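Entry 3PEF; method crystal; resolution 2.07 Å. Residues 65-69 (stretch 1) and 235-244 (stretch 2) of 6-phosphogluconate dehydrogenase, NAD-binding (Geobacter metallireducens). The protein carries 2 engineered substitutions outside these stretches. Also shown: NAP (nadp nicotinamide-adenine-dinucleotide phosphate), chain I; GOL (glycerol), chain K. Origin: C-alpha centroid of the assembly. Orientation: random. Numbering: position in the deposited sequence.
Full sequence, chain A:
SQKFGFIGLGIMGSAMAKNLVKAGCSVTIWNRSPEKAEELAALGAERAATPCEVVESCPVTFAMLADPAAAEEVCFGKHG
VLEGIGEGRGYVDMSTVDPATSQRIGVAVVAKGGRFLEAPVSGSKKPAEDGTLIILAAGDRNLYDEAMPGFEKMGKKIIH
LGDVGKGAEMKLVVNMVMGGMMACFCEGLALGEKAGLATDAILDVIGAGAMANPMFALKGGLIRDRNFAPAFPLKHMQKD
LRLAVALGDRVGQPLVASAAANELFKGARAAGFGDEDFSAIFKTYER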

# COMPACT_ATOMS: atom_id res chain seq x y z
N LEU A 65 4.53 6.59 -29.99
CA LEU A 65 4.07 7.78 -29.30
C LEU A 65 3.99 7.57 -27.78
O LEU A 65 3.95 6.44 -27.32
N ALA A 66 3.93 8.67 -27.04
CA ALA A 66 4.01 8.65 -25.58
C ALA A 66 2.97 7.80 -24.87
O ALA A 66 3.32 6.99 -24.01
N ASP A 67 1.70 8.04 -25.17
CA ASP A 67 0.62 7.52 -24.32
C ASP A 67 -0.71 7.46 -25.08
O ASP A 67 -0.77 7.86 -26.23
N PRO A 68 -1.77 6.93 -24.44
CA PRO A 68 -3.05 6.84 -25.16
C PRO A 68 -3.53 8.19 -25.72
O PRO A 68 -4.02 8.21 -26.85
N ALA A 69 -3.37 9.28 -24.98
CA ALA A 69 -3.77 10.60 -25.48
C ALA A 69 -3.02 10.98 -26.77
O ALA A 69 -3.62 11.45 -27.74
N LYS A 235 8.27 9.44 -16.23
CA LYS A 235 6.85 9.75 -16.45
C LYS A 235 6.15 8.62 -17.22
O LYS A 235 4.98 8.34 -16.98
N HIS A 236 6.88 7.97 -18.14
CA HIS A 236 6.30 6.88 -18.92
C HIS A 236 6.13 5.60 -18.11
O HIS A 236 5.15 4.86 -18.30
N MET A 237 7.08 5.32 -17.22
CA MET A 237 6.94 4.18 -16.30
C MET A 237 5.66 4.37 -15.49
O MET A 237 4.85 3.45 -15.33
N GLN A 238 5.47 5.59 -15.00
CA GLN A 238 4.30 5.87 -14.15
C GLN A 238 3.00 5.73 -14.95
O GLN A 238 2.01 5.24 -14.43
N LYS A 239 3.02 6.19 -16.19
CA LYS A 239 1.87 6.07 -17.08
C LYS A 239 1.53 4.58 -17.29
O LYS A 239 0.36 4.20 -17.31
N ASP A 240 2.55 3.75 -17.44
CA ASP A 240 2.34 2.31 -17.63
C ASP A 240 1.70 1.68 -16.40
O ASP A 240 0.79 0.88 -16.51
N LEU A 241 2.16 2.08 -15.22
CA LEU A 241 1.59 1.58 -13.97
C LEU A 241 0.13 2.05 -13.84
O LEU A 241 -0.75 1.30 -13.45
N ARG A 242 -0.11 3.32 -14.17
CA ARG A 242 -1.47 3.85 -14.23
C ARG A 242 -2.35 2.93 -15.07
O ARG A 242 -3.42 2.52 -14.65
N LEU A 243 -1.88 2.61 -16.27
CA LEU A 243 -2.67 1.81 -17.19
C LEU A 243 -2.87 0.37 -16.73
O LEU A 243 -3.92 -0.23 -17.01
N ALA A 244 -1.87 -0.20 -16.07
CA ALA A 244 -1.96 -1.58 -15.55
C ALA A 244 -2.99 -1.68 -14.41
O ALA A 244 -3.81 -2.61 -14.35

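The loop 65-67 and the helical turn that follows it lie against one side of helix 235-244, and the two stretches bury 227 Å² between them, with NADP and a glycerol each making hydrogen bonds to both stretches. L65 (chi1 m, chi2 t) keeps its side chain out of reach of the helix and contributes through its backbone: L65 O lies 2.9 Å from NAP O3D. The same ribose hydroxyl is 2.9 Å from A66 O, so both carbonyls are within its reach.

A66 sets its CB sideways to the helix, 3.8 Å from H236 CE1. The H236 side chain (chi1 m) also leaves its backbone sideways, but its ring end swings nearer to the loop. At the ring edge, H236 NE2 donates an almost linear hydrogen bond to the phosphate oxygen NAP O1A (2.9 Å), while H236 ND1 is hydrogen-bonded to GOL O1 at 3.0 Å. The backbone of A66 adds a weak hydrogen bond from A66 N to NAP O4B (3.0 Å) and accepts another weak one at A66 O from K239 NZ (3.1 Å).

K239 points toward the loop, and its bent side chain (chi1 t, chi2 -95°, chi3 m) brings the ammonium to the cofactor. There K239 NZ donates to NAP O2D (3.0 Å) and forms a salt bridge with D240 OD1 (2.8 Å). D67, chi1 p, also points across the interface; D67 CB packs 4.0 Å from K239 CE, while the carboxylate caps the helix beginning at P68. Glycerol extends this contact: GOL O2 donates to D67 OD2 (2.7 Å) and accepts from R242 NH1 (2.7 Å), linking two side chains that do not touch directly.

P68 closes the interface with an apolar contact, P68 CG to L243 CD1 at 4.0 Å, the leucine (m, t) pointing toward it. A69 makes no contact with the helix.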

# COMPACT_ATOMS: atom_id res chain seq x y z
CB LEU A 65 2.70 8.18 -29.86
CG LEU A 65 2.79 8.45 -31.36
CD1 LEU A 65 1.42 8.56 -32.01
CD2 LEU A 65 3.65 9.70 -31.64
CB ALA A 66 3.98 10.07 -25.01
CB ASP A 67 0.48 8.36 -23.04
CG ASP A 67 0.25 9.84 -23.32
OD1 ASP A 67 0.16 10.24 -24.51
OD2 ASP A 67 0.15 10.63 -22.35
CB PRO A 68 -4.01 6.31 -24.09
CG PRO A 68 -3.11 5.46 -23.19
CD PRO A 68 -1.78 6.19 -23.17
CB ALA A 69 -3.58 11.70 -24.39
CB LYS A 235 6.67 11.08 -17.17
CG LYS A 235 7.31 11.14 -18.57
CD LYS A 235 7.31 12.59 -19.12
CE LYS A 235 7.91 12.62 -20.55
NZ LYS A 235 8.05 13.99 -21.10
CB HIS A 236 7.08 6.60 -20.22
CG HIS A 236 7.14 7.78 -21.14
ND1 HIS A 236 6.11 8.69 -21.26
CD2 HIS A 236 8.11 8.20 -21.98
CE1 HIS A 236 6.44 9.62 -22.13
NE2 HIS A 236 7.65 9.35 -22.60
CB MET A 237 8.13 4.08 -15.34
CG MET A 237 8.00 3.01 -14.25
SD MET A 237 8.15 1.30 -14.88
CE MET A 237 6.49 0.87 -15.25
CB GLN A 238 4.41 7.27 -13.52
CG GLN A 238 3.42 7.52 -12.37
CD GLN A 238 2.11 8.12 -12.84
OE1 GLN A 238 2.10 9.18 -13.46
NE2 GLN A 238 1.01 7.46 -12.55
CB LYS A 239 2.15 6.76 -18.43
CG LYS A 239 1.10 6.48 -19.53
CD LYS A 239 1.49 5.32 -20.45
CE LYS A 239 2.76 5.62 -21.21
NZ LYS A 239 3.16 4.56 -22.17
CB ASP A 240 3.65 1.59 -17.98
CG ASP A 240 4.11 1.86 -19.42
OD1 ASP A 240 3.41 2.55 -20.20
OD2 ASP A 240 5.21 1.37 -19.77
CB LEU A 241 2.44 2.07 -12.79
CG LEU A 241 3.45 1.14 -12.10
CD1 LEU A 241 3.68 -0.21 -12.81
CD2 LEU A 241 4.76 1.86 -11.83
CB ARG A 242 -1.43 5.24 -14.86
CG ARG A 242 -2.76 5.96 -15.07
CD ARG A 242 -2.42 7.45 -15.26
NE ARG A 242 -1.99 7.70 -16.61
CZ ARG A 242 -1.08 8.59 -17.02
NH1 ARG A 242 -0.83 8.65 -18.31
NH2 ARG A 242 -0.42 9.40 -16.19
CB LEU A 243 -2.05 1.83 -18.59
CG LEU A 243 -2.01 3.20 -19.27
CD1 LEU A 243 -1.30 3.02 -20.60
CD2 LEU A 243 -3.42 3.80 -19.46
CB ALA A 244 -0.58 -2.08 -15.08
PA NAP I . 9.61 10.04 -25.57
O1A NAP I . 9.13 10.97 -24.53
O2A NAP I . 11.04 10.17 -25.91
O5B NAP I . 8.74 10.20 -26.90
C5B NAP I . 7.36 10.45 -26.83
C4B NAP I . 6.89 10.71 -28.25
O4B NAP I . 5.49 10.93 -28.22
C3B NAP I . 7.52 11.97 -28.83
O3B NAP I . 7.71 11.71 -30.20
C2B NAP I . 6.42 13.00 -28.65
O2B NAP I . 6.45 14.06 -29.56
C1B NAP I . 5.21 12.12 -28.92
N9A NAP I . 3.98 12.76 -28.44
C8A NAP I . 3.61 12.96 -27.13
N7A NAP I . 2.42 13.59 -27.12
C5A NAP I . 2.03 13.80 -28.39
C6A NAP I . 0.89 14.38 -28.92
N6A NAP I . -0.05 14.87 -28.12
N1A NAP I . 0.75 14.46 -30.28
C2A NAP I . 1.73 13.95 -31.11
N3A NAP I . 2.86 13.36 -30.57
C4A NAP I . 3.00 13.28 -29.23
O3 NAP I . 9.32 8.57 -25.03
PN NAP I . 9.69 7.15 -25.64
O1N NAP I . 10.42 6.37 -24.64
O2N NAP I . 10.25 7.28 -27.00
O5D NAP I . 8.15 6.66 -25.69
C5D NAP I . 7.50 6.19 -26.84
C4D NAP I . 6.64 5.01 -26.40
O4D NAP I . 7.42 3.85 -26.18
C3D NAP I . 5.96 5.25 -25.07
O3D NAP I . 4.68 4.67 -25.19
C2D NAP I . 6.82 4.51 -24.06
O2D NAP I . 6.04 4.12 -22.96
C1D NAP I . 7.22 3.32 -24.88
N1N NAP I . 8.44 2.58 -24.50
C2N NAP I . 9.53 3.24 -24.02
C3N NAP I . 10.70 2.54 -23.72
C7N NAP I . 11.91 3.28 -23.24
O7N NAP I . 12.85 2.54 -22.53
N7N NAP I . 12.10 4.59 -23.45
C4N NAP I . 10.76 1.16 -23.91
C5N NAP I . 9.65 0.50 -24.43
C6N NAP I . 8.50 1.22 -24.74
P2B NAP I . 7.41 15.36 -29.31
O1X NAP I . 6.80 16.48 -30.15
O2X NAP I . 7.38 15.70 -27.86
O3X NAP I . 8.81 15.04 -29.73
C1 GOL K . 3.10 10.59 -19.13
O1 GOL K . 3.46 9.66 -20.15
C2 GOL K . 1.65 10.38 -18.68
O2 GOL K . 0.75 10.23 -19.77
C3 GOL K . 1.19 11.46 -17.68
O3 GOL K . 0.76 12.65 -18.30